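Local coordinates for alpha-ketoglutarate-dependent non-heme iron oxygenase EasH (Aspergillus japonicus, PDB 5M0T), which probably oxidises an ergot alkaloid intermediate on the way to cycloclavine, using non-heme iron(II) and 2-oxoglutarate, at residues L12-R17 with V33-G38; S69-M74 with S118-E123; W113-S118 with P226-S231; P173-W178 with G206-G211; T250-A255 with K286-A291. All blocks are in the same frame, centred on the assembly; numbering follows the deposited sequence. Where two conformers were deposited one is given.

Contact 1: residues L12-R17 with V33-G38. With ZN (zinc ion), chain G.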
# COMPACT_ATOMS: atom_id res chain seq x y z
N LEU A 12 2.67 -28.57 -16.08
CA LEU A 12 2.63 -28.09 -14.71
C LEU A 12 3.48 -29.04 -13.90
O LEU A 12 3.24 -30.25 -13.92
CB LEU A 12 1.19 -28.06 -14.18
CG LEU A 12 1.00 -27.76 -12.70
CD1 LEU A 12 1.71 -26.48 -12.29
CD2 LEU A 12 -0.50 -27.70 -12.39
N ARG A 13 4.48 -28.50 -13.21
CA ARG A 13 5.41 -29.33 -12.45
C ARG A 13 4.98 -29.38 -11.01
O ARG A 13 4.26 -28.51 -10.52
CB ARG A 13 6.86 -28.85 -12.61
CG ARG A 13 7.46 -29.34 -13.92
CD ARG A 13 8.96 -29.14 -13.98
NE ARG A 13 9.31 -27.74 -14.23
CZ ARG A 13 10.56 -27.25 -14.22
NH1 ARG A 13 11.60 -28.03 -13.96
NH2 ARG A 13 10.76 -25.96 -14.48
N ARG A 14 5.43 -30.44 -10.37
CA ARG A 14 4.99 -30.87 -9.05
C ARG A 14 6.26 -31.17 -8.24
O ARG A 14 7.19 -31.82 -8.74
CB ARG A 14 4.18 -32.14 -9.25
CG ARG A 14 3.26 -32.54 -8.12
CD ARG A 14 2.49 -33.81 -8.47
NE ARG A 14 1.39 -33.60 -9.39
CZ ARG A 14 0.20 -33.06 -9.10
NH1 ARG A 14 -0.09 -32.60 -7.88
NH2 ARG A 14 -0.72 -32.96 -10.06
N ILE A 15 6.32 -30.67 -7.01
CA ILE A 15 7.55 -30.78 -6.21
C ILE A 15 7.18 -30.85 -4.72
O ILE A 15 6.31 -30.11 -4.26
CB ILE A 15 8.52 -29.59 -6.52
CG1 ILE A 15 9.94 -29.90 -6.09
CG2 ILE A 15 8.03 -28.31 -5.91
CD1 ILE A 15 10.92 -28.82 -6.53
N PRO A 16 7.81 -31.77 -3.97
CA PRO A 16 7.45 -31.89 -2.55
C PRO A 16 7.92 -30.71 -1.70
O PRO A 16 8.95 -30.10 -2.00
CB PRO A 16 8.15 -33.19 -2.11
CG PRO A 16 9.25 -33.38 -3.09
CD PRO A 16 8.77 -32.81 -4.39
N ARG A 17 7.16 -30.40 -0.65
CA ARG A 17 7.50 -29.35 0.32
C ARG A 17 8.93 -29.52 0.90
O ARG A 17 9.63 -28.55 1.13
CB ARG A 17 6.48 -29.37 1.46
CG ARG A 17 6.62 -28.24 2.46
CD ARG A 17 5.95 -28.53 3.80
NE ARG A 17 6.44 -27.55 4.75
CZ ARG A 17 5.99 -26.30 4.90
NH1 ARG A 17 4.98 -25.82 4.19
NH2 ARG A 17 6.58 -25.52 5.81
N VAL A 33 4.53 -21.08 -12.01
CA VAL A 33 3.57 -21.85 -11.27
C VAL A 33 4.18 -23.22 -10.99
O VAL A 33 4.84 -23.79 -11.86
CB VAL A 33 2.21 -21.96 -12.04
CG1 VAL A 33 2.38 -22.62 -13.41
CG2 VAL A 33 1.18 -22.72 -11.21
N VAL A 34 3.98 -23.71 -9.77
CA VAL A 34 4.42 -25.06 -9.38
C VAL A 34 3.47 -25.62 -8.32
O VAL A 34 2.96 -24.86 -7.50
CB VAL A 34 5.89 -25.05 -8.85
CG1 VAL A 34 6.05 -24.09 -7.68
CG2 VAL A 34 6.37 -26.44 -8.46
N VAL A 35 3.22 -26.92 -8.35
CA VAL A 35 2.47 -27.59 -7.28
C VAL A 35 3.43 -28.02 -6.15
O VAL A 35 4.42 -28.72 -6.38
CB VAL A 35 1.68 -28.80 -7.81
CG1 VAL A 35 1.01 -29.55 -6.66
CG2 VAL A 35 0.67 -28.36 -8.86
N ILE A 36 3.16 -27.53 -4.94
CA ILE A 36 3.87 -27.96 -3.73
C ILE A 36 3.07 -29.10 -3.10
O ILE A 36 2.00 -28.88 -2.54
CB ILE A 36 4.05 -26.82 -2.71
CG1 ILE A 36 4.68 -25.58 -3.35
CG2 ILE A 36 4.94 -27.27 -1.56
CD1 ILE A 36 4.85 -24.39 -2.42
N GLU A 37 3.62 -30.31 -3.16
CA GLU A 37 3.02 -31.46 -2.48
C GLU A 37 3.23 -31.32 -0.99
O GLU A 37 4.36 -31.12 -0.52
CB GLU A 37 3.61 -32.80 -2.96
CG GLU A 37 3.25 -33.18 -4.39
CD GLU A 37 1.76 -33.42 -4.60
OE1 GLU A 37 1.10 -33.96 -3.70
OE2 GLU A 37 1.26 -33.07 -5.69
N GLY A 38 2.12 -31.40 -0.24
CA GLY A 38 2.17 -31.37 1.21
C GLY A 38 2.56 -30.03 1.77
O GLY A 38 3.31 -29.97 2.74
ZN ZN G . -0.63 -34.69 -4.35
O HOH W 1 5.40 -25.89 -13.48
O HOH W 2 -1.01 -35.50 -2.58
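Strand 14-16 and strand 33-37 are the two parallel strands of a beta-alpha-beta unit, joined through helix 21-31, and Arg14, Ile15 and Pro16 pair with Val35, Ile36 and Glu37. Val35 N gives to Arg13 O at 2.9 Å, and Ile15 N gives to Val35 O at 2.8 Å. Glu37 N bonds to Ile15 O, and Arg17 N to Glu37 O. On the side turned to helix 21-31, Ile15 CG2 packs on Val34 CG2 at 3.6 Å. Arg14 and Val35 lie side by side on the other side of the sheet. There Leu12 CD2 meets Val35 CG2 at 3.8 Å. The Arg14 chain bends at chi3 (-76°), which turns NE aside. Arg14 NH1 makes a salt bridge to Glu37 OE2 at 2.6 Å. That oxygen lies in the guanidinium plane, although the carboxylate plane is turned 50° from it. Glu37 OE1 binds zinc at 2.0 Å, together with a water and Asp200. The Glu37 carboxylate is thus shared between an arginine and a metal, which should both stabilise its negative charge.

Contact 2: residues S69-M74 with S118-E123; sequences SYLAGM and SVLETE. With AKG (2-oxoglutaric acid), chain D.
Leu71 and Leu120 both place CG anti to the carbonyl carbon (chi1 -62° in each), and their CD2 methyls meet at 4.1 Å. Met74 CG is also anti to its carbonyl carbon (chi1 -71°), and the side chain then bends at chi3. Leu71 and Leu120 form part of the wall of the 2-oxoglutarate pocket. Helix 66-71 ends here against strand 112-122 of the main sheet, in a protein of the cupin clan, whose folds are built on a double-stranded beta-helix. Leu71 and Met74, the first and last residues of a type II turn, both touch the strand, with Gly73 at the third position of the turn. No hydrogen bond links the two segments. The Leu71 and Leu120 side chains cross at about a right angle. Met74 SD rests against Leu120 CD1 at 4.0 Å. Beyond it, Met74 CE lies 3.9 Å from Thr122 CG2, and these two side chains run side by side in the same direction. Leu276 of the second subunit also packs on Leu71. The ligand lies against both leucines. Leu71 CD2 is 3.7 Å from its oxygen O2, in the carboxylate next to the keto group. At the other end of the ligand, Leu120 CD1 approaches the carboxylate oxygen O3 to 3.3 Å.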
# COMPACT_ATOMS: atom_id res chain seq x y z
N SER A 69 -16.36 -8.82 -9.96
CA SER A 69 -16.34 -9.38 -11.32
C SER A 69 -15.81 -10.83 -11.38
O SER A 69 -16.34 -11.65 -12.15
CB SER A 69 -15.53 -8.48 -12.26
OG SER A 69 -16.25 -7.30 -12.56
N TYR A 70 -14.80 -11.13 -10.55
CA TYR A 70 -14.21 -12.49 -10.44
C TYR A 70 -14.82 -13.40 -9.33
O TYR A 70 -14.74 -14.63 -9.45
CB TYR A 70 -12.67 -12.40 -10.27
CG TYR A 70 -12.00 -11.91 -11.52
CD1 TYR A 70 -11.99 -12.69 -12.68
CD2 TYR A 70 -11.43 -10.64 -11.58
CE1 TYR A 70 -11.41 -12.24 -13.86
CE2 TYR A 70 -10.84 -10.17 -12.76
CZ TYR A 70 -10.84 -10.97 -13.90
OH TYR A 70 -10.24 -10.51 -15.05
N LEU A 71 -15.40 -12.81 -8.27
CA LEU A 71 -15.88 -13.56 -7.09
C LEU A 71 -17.41 -13.79 -6.96
O LEU A 71 -17.86 -14.41 -6.00
CB LEU A 71 -15.35 -12.91 -5.79
CG LEU A 71 -13.83 -12.89 -5.60
CD1 LEU A 71 -13.45 -11.98 -4.44
CD2 LEU A 71 -13.26 -14.29 -5.40
N ALA A 72 -18.20 -13.31 -7.93
CA ALA A 72 -19.65 -13.61 -7.96
C ALA A 72 -19.85 -15.12 -8.19
O ALA A 72 -19.10 -15.74 -8.96
CB ALA A 72 -20.35 -12.79 -9.04
N GLY A 73 -20.85 -15.70 -7.51
CA GLY A 73 -21.15 -17.15 -7.59
C GLY A 73 -20.38 -18.07 -6.65
O GLY A 73 -20.72 -19.25 -6.52
N MET A 74 -19.34 -17.54 -5.98
CA MET A 74 -18.53 -18.33 -5.06
C MET A 74 -19.01 -18.14 -3.63
O MET A 74 -19.59 -17.08 -3.30
CB MET A 74 -17.07 -17.90 -5.12
CG MET A 74 -16.37 -18.29 -6.40
SD MET A 74 -14.65 -17.78 -6.38
CE MET A 74 -13.90 -19.17 -7.24
N SER A 118 -8.41 -16.06 1.44
CA SER A 118 -9.81 -16.46 1.45
C SER A 118 -9.92 -17.96 1.45
O SER A 118 -8.99 -18.65 1.04
CB SER A 118 -10.54 -15.92 0.20
OG SER A 118 -10.24 -14.54 -0.03
N VAL A 119 -11.05 -18.45 1.93
CA VAL A 119 -11.50 -19.79 1.61
C VAL A 119 -12.54 -19.63 0.51
O VAL A 119 -13.48 -18.85 0.67
CB VAL A 119 -12.09 -20.47 2.85
CG1 VAL A 119 -12.59 -21.87 2.52
CG2 VAL A 119 -11.04 -20.48 3.96
N LEU A 120 -12.35 -20.33 -0.61
CA LEU A 120 -13.25 -20.24 -1.76
C LEU A 120 -13.84 -21.60 -2.10
O LEU A 120 -13.14 -22.48 -2.61
CB LEU A 120 -12.51 -19.66 -2.98
CG LEU A 120 -11.92 -18.23 -2.90
CD1 LEU A 120 -11.29 -17.85 -4.23
CD2 LEU A 120 -12.94 -17.17 -2.48
N GLU A 121 -15.13 -21.77 -1.82
CA GLU A 121 -15.85 -23.03 -2.05
C GLU A 121 -16.78 -22.90 -3.29
O GLU A 121 -17.68 -22.04 -3.32
CB GLU A 121 -16.64 -23.39 -0.79
CG GLU A 121 -16.69 -24.88 -0.46
CD GLU A 121 -17.26 -25.17 0.92
OE1 GLU A 121 -18.50 -24.99 1.08
OE2 GLU A 121 -16.50 -25.57 1.84
N THR A 122 -16.56 -23.73 -4.31
CA THR A 122 -17.39 -23.71 -5.52
C THR A 122 -18.40 -24.85 -5.44
O THR A 122 -18.04 -25.99 -5.16
CB THR A 122 -16.56 -23.81 -6.81
OG1 THR A 122 -15.86 -25.06 -6.85
CG2 THR A 122 -15.54 -22.69 -6.89
N GLU A 123 -19.66 -24.53 -5.67
CA GLU A 123 -20.75 -25.52 -5.61
C GLU A 123 -20.86 -26.31 -6.92
O GLU A 123 -20.30 -25.91 -7.93
CB GLU A 123 -22.06 -24.81 -5.28
CG GLU A 123 -22.04 -24.07 -3.93
CD GLU A 123 -23.31 -23.29 -3.65
OE1 GLU A 123 -24.03 -22.94 -4.61
OE2 GLU A 123 -23.60 -23.04 -2.45
C1 AKG D . -9.00 -15.45 -7.80
O1 AKG D . -8.25 -14.50 -8.05
O2 AKG D . -10.18 -15.34 -7.26
C2 AKG D . -8.61 -16.91 -8.10
O5 AKG D . -7.77 -17.11 -8.95
C3 AKG D . -9.25 -18.05 -7.34
C4 AKG D . -8.84 -19.41 -7.88
C5 AKG D . -9.47 -20.57 -7.17
O3 AKG D . -10.11 -20.30 -6.06
O4 AKG D . -9.39 -21.69 -7.62

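Contact 3: residues W113-S118 with P226-S231; sequences WLTTSS and PLIMQS
Pro226 O takes two bonds from the facing strand. Ser118 N gives one at 3.0 Å, and Ser117 OG, anti to its backbone N (chi1 -166°), reaches the same oxygen at 2.9 Å. Ile228 N gives to Thr116 O at 2.9 Å, and Thr115 N gives to Ile228 O at 3.0 Å. Thr115 and Thr116 thus both face Ile228, a classic beta bulge between antiparallel strands 112-122 and 222-231. These are neighbours in the main sheet beside the active site: the Pro226 side chain is about 5 Å from 2-oxoglutarate, and that of Ile228 about 6 Å from the iron. Trp113 and Gln230 form a hydrogen-bonded pair through both backbone groups. Thr116 CG2 lies 3.6 Å from Ile228 CD1, the two side chains running side by side. Leu114 CD1 meets Leu227 CD2 at 4.0 Å. The bond from Thr115 OG1 to Gln230 OE1 is weak; OG1 is also bonded to Val237 N, and Gln230 NE2 to Thr235 O. Further out, helix 95-105 packs on Leu227 and Met229, and Glu238 bonds to Thr116 OG1 and Ser117 N.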
# COMPACT_ATOMS: atom_id res chain seq x y z
N TRP A 113 4.09 -8.53 2.76
CA TRP A 113 3.05 -8.81 3.75
C TRP A 113 1.78 -9.37 3.08
O TRP A 113 1.72 -9.48 1.86
CB TRP A 113 2.75 -7.56 4.60
CG TRP A 113 2.34 -6.30 3.87
CD1 TRP A 113 2.05 -6.15 2.52
CD2 TRP A 113 2.11 -5.03 4.47
NE1 TRP A 113 1.71 -4.85 2.26
CE2 TRP A 113 1.73 -4.14 3.43
CE3 TRP A 113 2.19 -4.55 5.78
CZ2 TRP A 113 1.44 -2.80 3.68
CZ3 TRP A 113 1.90 -3.21 6.02
CH2 TRP A 113 1.54 -2.35 4.97
N LEU A 114 0.80 -9.74 3.89
CA LEU A 114 -0.44 -10.33 3.38
C LEU A 114 -1.28 -9.25 2.71
O LEU A 114 -1.47 -8.18 3.26
CB LEU A 114 -1.23 -10.96 4.53
CG LEU A 114 -2.53 -11.68 4.18
CD1 LEU A 114 -2.27 -12.98 3.44
CD2 LEU A 114 -3.34 -11.93 5.45
N THR A 115 -1.76 -9.53 1.50
CA THR A 115 -2.73 -8.65 0.85
C THR A 115 -4.16 -9.20 1.03
O THR A 115 -5.07 -8.46 1.42
CB THR A 115 -2.38 -8.30 -0.61
OG1 THR A 115 -3.39 -7.43 -1.14
CG2 THR A 115 -2.27 -9.52 -1.51
N THR A 116 -4.34 -10.50 0.80
CA THR A 116 -5.64 -11.14 0.96
C THR A 116 -5.50 -12.64 1.13
O THR A 116 -4.60 -13.25 0.58
CB THR A 116 -6.63 -10.82 -0.22
OG1 THR A 116 -7.88 -11.51 -0.04
CG2 THR A 116 -6.04 -11.19 -1.57
N SER A 117 -6.40 -13.23 1.89
CA SER A 117 -6.52 -14.66 1.97
C SER A 117 -7.98 -15.00 2.12
O SER A 117 -8.71 -14.31 2.85
CB SER A 117 -5.73 -15.21 3.17
OG SER A 117 -5.58 -16.61 3.05
N SER A 118 -8.41 -16.06 1.44
CA SER A 118 -9.81 -16.46 1.45
C SER A 118 -9.92 -17.96 1.45
O SER A 118 -8.99 -18.65 1.04
CB SER A 118 -10.54 -15.92 0.20
OG SER A 118 -10.24 -14.54 -0.03
N PRO A 226 -6.82 -19.71 -1.22
CA PRO A 226 -5.82 -18.75 -1.69
C PRO A 226 -5.25 -17.93 -0.55
O PRO A 226 -5.99 -17.41 0.26
CB PRO A 226 -6.61 -17.84 -2.64
CG PRO A 226 -8.04 -18.02 -2.24
CD PRO A 226 -8.11 -19.48 -1.89
N LEU A 227 -3.93 -17.83 -0.50
CA LEU A 227 -3.25 -16.99 0.46
C LEU A 227 -2.25 -16.19 -0.35
O LEU A 227 -1.28 -16.74 -0.89
CB LEU A 227 -2.59 -17.88 1.52
CG LEU A 227 -1.90 -17.25 2.73
CD1 LEU A 227 -1.52 -18.38 3.69
CD2 LEU A 227 -0.66 -16.45 2.34
N ILE A 228 -2.49 -14.88 -0.45
CA ILE A 228 -1.71 -14.04 -1.35
C ILE A 228 -0.81 -13.09 -0.56
O ILE A 228 -1.29 -12.24 0.19
CB ILE A 228 -2.60 -13.28 -2.34
CG1 ILE A 228 -3.67 -14.22 -2.91
CG2 ILE A 228 -1.77 -12.67 -3.45
CD1 ILE A 228 -4.63 -13.57 -3.90
N MET A 229 0.50 -13.27 -0.73
CA MET A 229 1.50 -12.34 -0.19
C MET A 229 1.85 -11.32 -1.25
O MET A 229 1.80 -11.60 -2.45
CB MET A 229 2.77 -13.08 0.25
CG MET A 229 2.51 -14.21 1.23
SD MET A 229 1.63 -13.70 2.71
CE MET A 229 2.84 -12.62 3.48
N GLN A 230 2.24 -10.14 -0.80
CA GLN A 230 2.45 -9.00 -1.67
C GLN A 230 3.62 -8.14 -1.23
O GLN A 230 3.89 -8.01 -0.04
CB GLN A 230 1.15 -8.20 -1.67
CG GLN A 230 1.16 -6.85 -2.35
CD GLN A 230 -0.26 -6.35 -2.54
OE1 GLN A 230 -1.05 -6.96 -3.26
NE2 GLN A 230 -0.61 -5.27 -1.87
N SER A 231 4.29 -7.56 -2.21
CA SER A 231 5.29 -6.50 -2.00
C SER A 231 4.77 -5.38 -1.08
O SER A 231 3.69 -4.83 -1.32
CB SER A 231 5.70 -5.91 -3.37
OG SER A 231 6.43 -4.72 -3.23

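Contact 4: residues P173-W178 with G206-G211; sequences PGSHLW and GKTLHG. With FE2 (Fe (II) ion), chain C; AKG (2-oxoglutaric acid), chain D.
Ser175 OG and Leu209 N form the only hydrogen bond between the two segments, 2.9 Å long with an angle of 155° at the hydrogen. Around it the contact is tight and buried. Ser175 OG sits between its backbone N and carbonyl carbon (chi1 56°) and is also bonded to Leu172 O. His176 CA approaches Lys207 O to 3.3 Å, and CB of His176 lies 3.8 Å from Lys207 CB. His176 and Thr208 lie side by side, but their polar ends bond elsewhere: His176 NE2 to Gln29 O, Thr208 OG1 to Gly32 O. The outer side is looser. There the exposed Trp178 crosses Leu209 at about a right angle, and Trp178 CZ3 lies 3.6 Å from Leu209 CD1. A water links His176 O to Lys207 NZ, which also bonds to Ser148 O and Arg146 O. Thr208 O accepts from His210 ND1 at 3.1 Å, in the ring plane, and so fixes the turn of the imidazole. His210 NE2 binds iron at 1.9 Å, and 2-oxoglutarate chelates the same iron through O1 and O5. With His132 and Glu134, His210 completes the facial triad of two histidines and one carboxylate known from 2-oxoglutarate-dependent oxygenases.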
# COMPACT_ATOMS: atom_id res chain seq x y z
N PRO A 173 1.34 -22.53 -17.36
CA PRO A 173 2.77 -22.41 -17.12
C PRO A 173 3.46 -21.65 -18.25
O PRO A 173 3.17 -21.91 -19.42
CB PRO A 173 3.24 -23.86 -17.09
CG PRO A 173 2.06 -24.64 -16.69
CD PRO A 173 0.88 -23.93 -17.28
N GLY A 174 4.32 -20.70 -17.91
CA GLY A 174 5.04 -19.90 -18.92
C GLY A 174 4.38 -18.57 -19.24
O GLY A 174 5.03 -17.72 -19.86
N SER A 175 3.12 -18.36 -18.82
CA SER A 175 2.39 -17.12 -19.15
C SER A 175 2.95 -15.87 -18.47
O SER A 175 2.80 -14.75 -18.98
CB SER A 175 0.88 -17.26 -18.90
OG SER A 175 0.57 -17.65 -17.58
N HIS A 176 3.64 -16.06 -17.35
CA HIS A 176 4.44 -14.99 -16.73
C HIS A 176 5.54 -14.37 -17.60
O HIS A 176 6.07 -13.31 -17.24
CB HIS A 176 4.99 -15.47 -15.38
CG HIS A 176 6.15 -16.41 -15.49
ND1 HIS A 176 6.09 -17.60 -16.20
CD2 HIS A 176 7.41 -16.33 -14.99
CE1 HIS A 176 7.26 -18.21 -16.13
NE2 HIS A 176 8.07 -17.46 -15.40
N LEU A 177 5.89 -14.99 -18.72
CA LEU A 177 6.95 -14.52 -19.63
C LEU A 177 6.45 -14.11 -21.01
O LEU A 177 7.24 -13.66 -21.84
CB LEU A 177 8.02 -15.60 -19.79
CG LEU A 177 8.76 -15.99 -18.50
CD1 LEU A 177 9.64 -17.21 -18.74
CD2 LEU A 177 9.58 -14.82 -17.96
N TRP A 178 5.15 -14.24 -21.26
CA TRP A 178 4.57 -13.79 -22.53
C TRP A 178 4.77 -12.30 -22.70
O TRP A 178 4.76 -11.55 -21.72
CB TRP A 178 3.07 -14.12 -22.59
CG TRP A 178 2.76 -15.59 -22.63
CD1 TRP A 178 3.64 -16.64 -22.59
CD2 TRP A 178 1.45 -16.17 -22.69
NE1 TRP A 178 2.96 -17.83 -22.63
CE2 TRP A 178 1.62 -17.57 -22.70
CE3 TRP A 178 0.16 -15.64 -22.76
CZ2 TRP A 178 0.54 -18.45 -22.76
CZ3 TRP A 178 -0.91 -16.51 -22.83
CH2 TRP A 178 -0.72 -17.90 -22.82
N GLY A 206 1.77 -13.31 -9.36
CA GLY A 206 0.72 -12.45 -9.88
C GLY A 206 0.80 -12.21 -11.38
O GLY A 206 -0.04 -11.50 -11.91
N LYS A 207 1.81 -12.78 -12.06
CA LYS A 207 2.00 -12.63 -13.48
C LYS A 207 1.55 -13.83 -14.28
O LYS A 207 1.58 -13.78 -15.48
CB LYS A 207 3.47 -12.34 -13.76
CG LYS A 207 3.91 -11.04 -13.13
CD LYS A 207 5.39 -10.80 -13.33
CE LYS A 207 5.69 -9.87 -14.45
NZ LYS A 207 7.10 -9.41 -14.37
N THR A 208 1.10 -14.88 -13.61
CA THR A 208 0.74 -16.12 -14.26
C THR A 208 -0.78 -16.21 -14.43
O THR A 208 -1.53 -16.01 -13.47
CB THR A 208 1.25 -17.31 -13.43
OG1 THR A 208 2.69 -17.21 -13.30
CG2 THR A 208 0.88 -18.64 -14.07
N LEU A 209 -1.21 -16.51 -15.66
CA LEU A 209 -2.63 -16.67 -15.99
C LEU A 209 -3.20 -17.89 -15.31
O LEU A 209 -2.62 -18.96 -15.38
CB LEU A 209 -2.86 -16.80 -17.50
CG LEU A 209 -2.74 -15.51 -18.31
CD1 LEU A 209 -2.64 -15.82 -19.80
CD2 LEU A 209 -3.92 -14.55 -18.04
N HIS A 210 -4.32 -17.70 -14.63
CA HIS A 210 -4.96 -18.75 -13.88
C HIS A 210 -6.45 -18.43 -13.70
O HIS A 210 -6.87 -17.30 -13.93
CB HIS A 210 -4.32 -18.86 -12.49
CG HIS A 210 -4.66 -17.70 -11.62
ND1 HIS A 210 -3.98 -16.51 -11.65
CD2 HIS A 210 -5.68 -17.53 -10.75
CE1 HIS A 210 -4.54 -15.66 -10.82
NE2 HIS A 210 -5.60 -16.24 -10.27
N GLY A 211 -7.23 -19.41 -13.27
CA GLY A 211 -8.61 -19.17 -12.85
C GLY A 211 -9.25 -20.44 -12.30
O GLY A 211 -8.85 -21.55 -12.66
FE FE2 C . -7.01 -15.29 -9.46
C1 AKG D . -9.00 -15.45 -7.80
O1 AKG D . -8.25 -14.50 -8.05
O2 AKG D . -10.18 -15.34 -7.26
C2 AKG D . -8.61 -16.91 -8.10
O5 AKG D . -7.77 -17.11 -8.95
C3 AKG D . -9.25 -18.05 -7.34
C4 AKG D . -8.84 -19.41 -7.88
C5 AKG D . -9.47 -20.57 -7.17
O3 AKG D . -10.11 -20.30 -6.06
O4 AKG D . -9.39 -21.69 -7.62
O HOH W 3 8.11 -12.07 -15.83

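Contact 5: residues T250-A255 with K286-A291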
# COMPACT_ATOMS: atom_id res chain seq x y z
N THR A 250 -1.60 -11.59 20.46
CA THR A 250 -1.38 -13.04 20.61
C THR A 250 -0.39 -13.64 19.59
O THR A 250 0.03 -14.79 19.75
CB THR A 250 -2.69 -13.84 20.46
OG1 THR A 250 -3.25 -13.62 19.16
CG2 THR A 250 -3.70 -13.42 21.52
N MET A 251 -0.01 -12.89 18.56
CA MET A 251 0.78 -13.43 17.46
C MET A 251 2.27 -13.14 17.66
O MET A 251 2.66 -12.31 18.49
CB MET A 251 0.32 -12.81 16.14
CG MET A 251 -1.19 -12.75 15.94
SD MET A 251 -1.55 -11.99 14.34
CE MET A 251 -3.22 -11.39 14.56
N THR A 252 3.11 -13.83 16.89
CA THR A 252 4.54 -13.59 16.89
C THR A 252 4.79 -12.26 16.16
O THR A 252 3.99 -11.88 15.29
CB THR A 252 5.32 -14.68 16.14
OG1 THR A 252 4.94 -14.67 14.75
CG2 THR A 252 5.09 -16.06 16.76
N PRO A 253 5.90 -11.57 16.48
CA PRO A 253 6.28 -10.35 15.76
C PRO A 253 6.22 -10.48 14.22
O PRO A 253 5.74 -9.57 13.55
CB PRO A 253 7.73 -10.11 16.21
CG PRO A 253 7.80 -10.71 17.58
CD PRO A 253 6.83 -11.87 17.59
N LEU A 254 6.70 -11.61 13.69
CA LEU A 254 6.72 -11.86 12.26
C LEU A 254 5.30 -11.97 11.69
O LEU A 254 5.03 -11.43 10.63
CB LEU A 254 7.51 -13.13 11.93
CG LEU A 254 7.55 -13.62 10.48
CD1 LEU A 254 8.09 -12.55 9.55
CD2 LEU A 254 8.41 -14.88 10.40
N ALA A 255 4.43 -12.70 12.39
CA ALA A 255 3.02 -12.79 11.98
C ALA A 255 2.32 -11.43 12.08
O ALA A 255 1.54 -11.08 11.19
CB ALA A 255 2.28 -13.84 12.79
N LYS A 286 2.53 -5.31 22.11
CA LYS A 286 2.98 -6.54 22.76
C LYS A 286 2.87 -7.69 21.76
O LYS A 286 2.26 -7.53 20.71
CB LYS A 286 2.15 -6.81 24.00
CG LYS A 286 2.25 -5.71 25.05
CD LYS A 286 1.52 -6.09 26.32
CE LYS A 286 1.91 -5.19 27.49
NZ LYS A 286 1.40 -5.67 28.80
N SER A 287 3.47 -8.83 22.08
CA SER A 287 3.48 -10.00 21.19
C SER A 287 3.57 -11.32 21.96
O SER A 287 3.98 -11.33 23.12
CB SER A 287 4.63 -9.90 20.19
OG SER A 287 5.85 -9.58 20.84
N ASN A 288 3.17 -12.41 21.32
CA ASN A 288 3.13 -13.74 21.95
C ASN A 288 2.40 -13.75 23.31
O ASN A 288 2.79 -14.49 24.23
CB ASN A 288 4.56 -14.31 22.09
CG ASN A 288 5.17 -14.70 20.75
OD1 ASN A 288 4.57 -15.47 19.99
ND2 ASN A 288 6.37 -14.19 20.46
N GLN A 289 1.34 -12.94 23.44
CA GLN A 289 0.52 -12.93 24.65
C GLN A 289 -0.33 -14.20 24.73
O GLN A 289 -0.86 -14.68 23.72
CB GLN A 289 -0.40 -11.71 24.73
CG GLN A 289 0.31 -10.37 24.80
CD GLN A 289 1.06 -10.15 26.11
OE1 GLN A 289 0.44 -10.00 27.17
NE2 GLN A 289 2.38 -10.12 26.03
N VAL A 290 -0.46 -14.72 25.94
CA VAL A 290 -1.17 -15.95 26.23
C VAL A 290 -2.01 -15.66 27.48
O VAL A 290 -1.45 -15.40 28.55
CB VAL A 290 -0.16 -17.10 26.49
CG1 VAL A 290 -0.87 -18.38 26.93
CG2 VAL A 290 0.71 -17.33 25.25
N ALA A 291 -3.33 -15.67 27.33
CA ALA A 291 -4.25 -15.40 28.45
C ALA A 291 -4.33 -16.62 29.39
O ALA A 291 -4.54 -17.74 28.92
CB ALA A 291 -5.63 -15.03 27.92
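Met251 O accepts a hydrogen bond from Asn288 N at 2.9 Å, the only such bond between the two segments. The N-H points almost straight at the oxygen (170°), but the donor stands 46° out of the carbonyl plane. Ser287 CB touches the same oxygen at 3.5 Å. The Asn288 side chain itself folds back over Thr252 and Pro253, with CG anti to the carbonyl carbon (chi1 -70°). The amide oxygen OD1 of Asn288 comes within 3.3 Å of Thr252 CG2, and ND2 lies 3.7 Å from Pro253 CD. The proline ring also meets Ser287, with CD 3.9 Å from CB of the serine. Thr252 is the N-cap of helix 253-258. Its OG1 accepts from Ala255 N at 3.1 Å and is also bonded to Asn93 OD1. The tail segment 286-291 has no regular structure and lies on the surface, against the start of this helix and the residues just before it. On the other side of the central bond, Thr250 CA makes a CA-H...O contact of 3.6 Å with Gln289 O. Neighbouring bonds also tie the tail down: Lys286 O receives Gln256 NE2, Lys286 N reaches Glu249 OE2, and the backbone of Gln289 bonds to that of Glu249.

Contacts 2 and 3 share Ser118 and strand 112-122. They meet where Leu120 CD1 packs on Pro226 CG at 3.8 Å, and Leu276 of the second subunit touches both. Contact 1 lies in the same main sheet, with its centre about 19 Å from that of contact 3. It touches contact 4, where Val33 CG1 meets Pro173 CA at 3.7 Å. Contacts 2 and 4 do not touch, their nearest atoms being about 7 Å apart, but both reach the bound 2-oxoglutarate. Contact 4 supplies an iron ligand, and contact 2 supplies pocket leucines. In contact 3 the Pro226 side chain comes within about 5 Å of that ligand. The zinc of contact 1 is a separate site. Contact 5 is peripheral, its centre about 36 Å from that of contact 4.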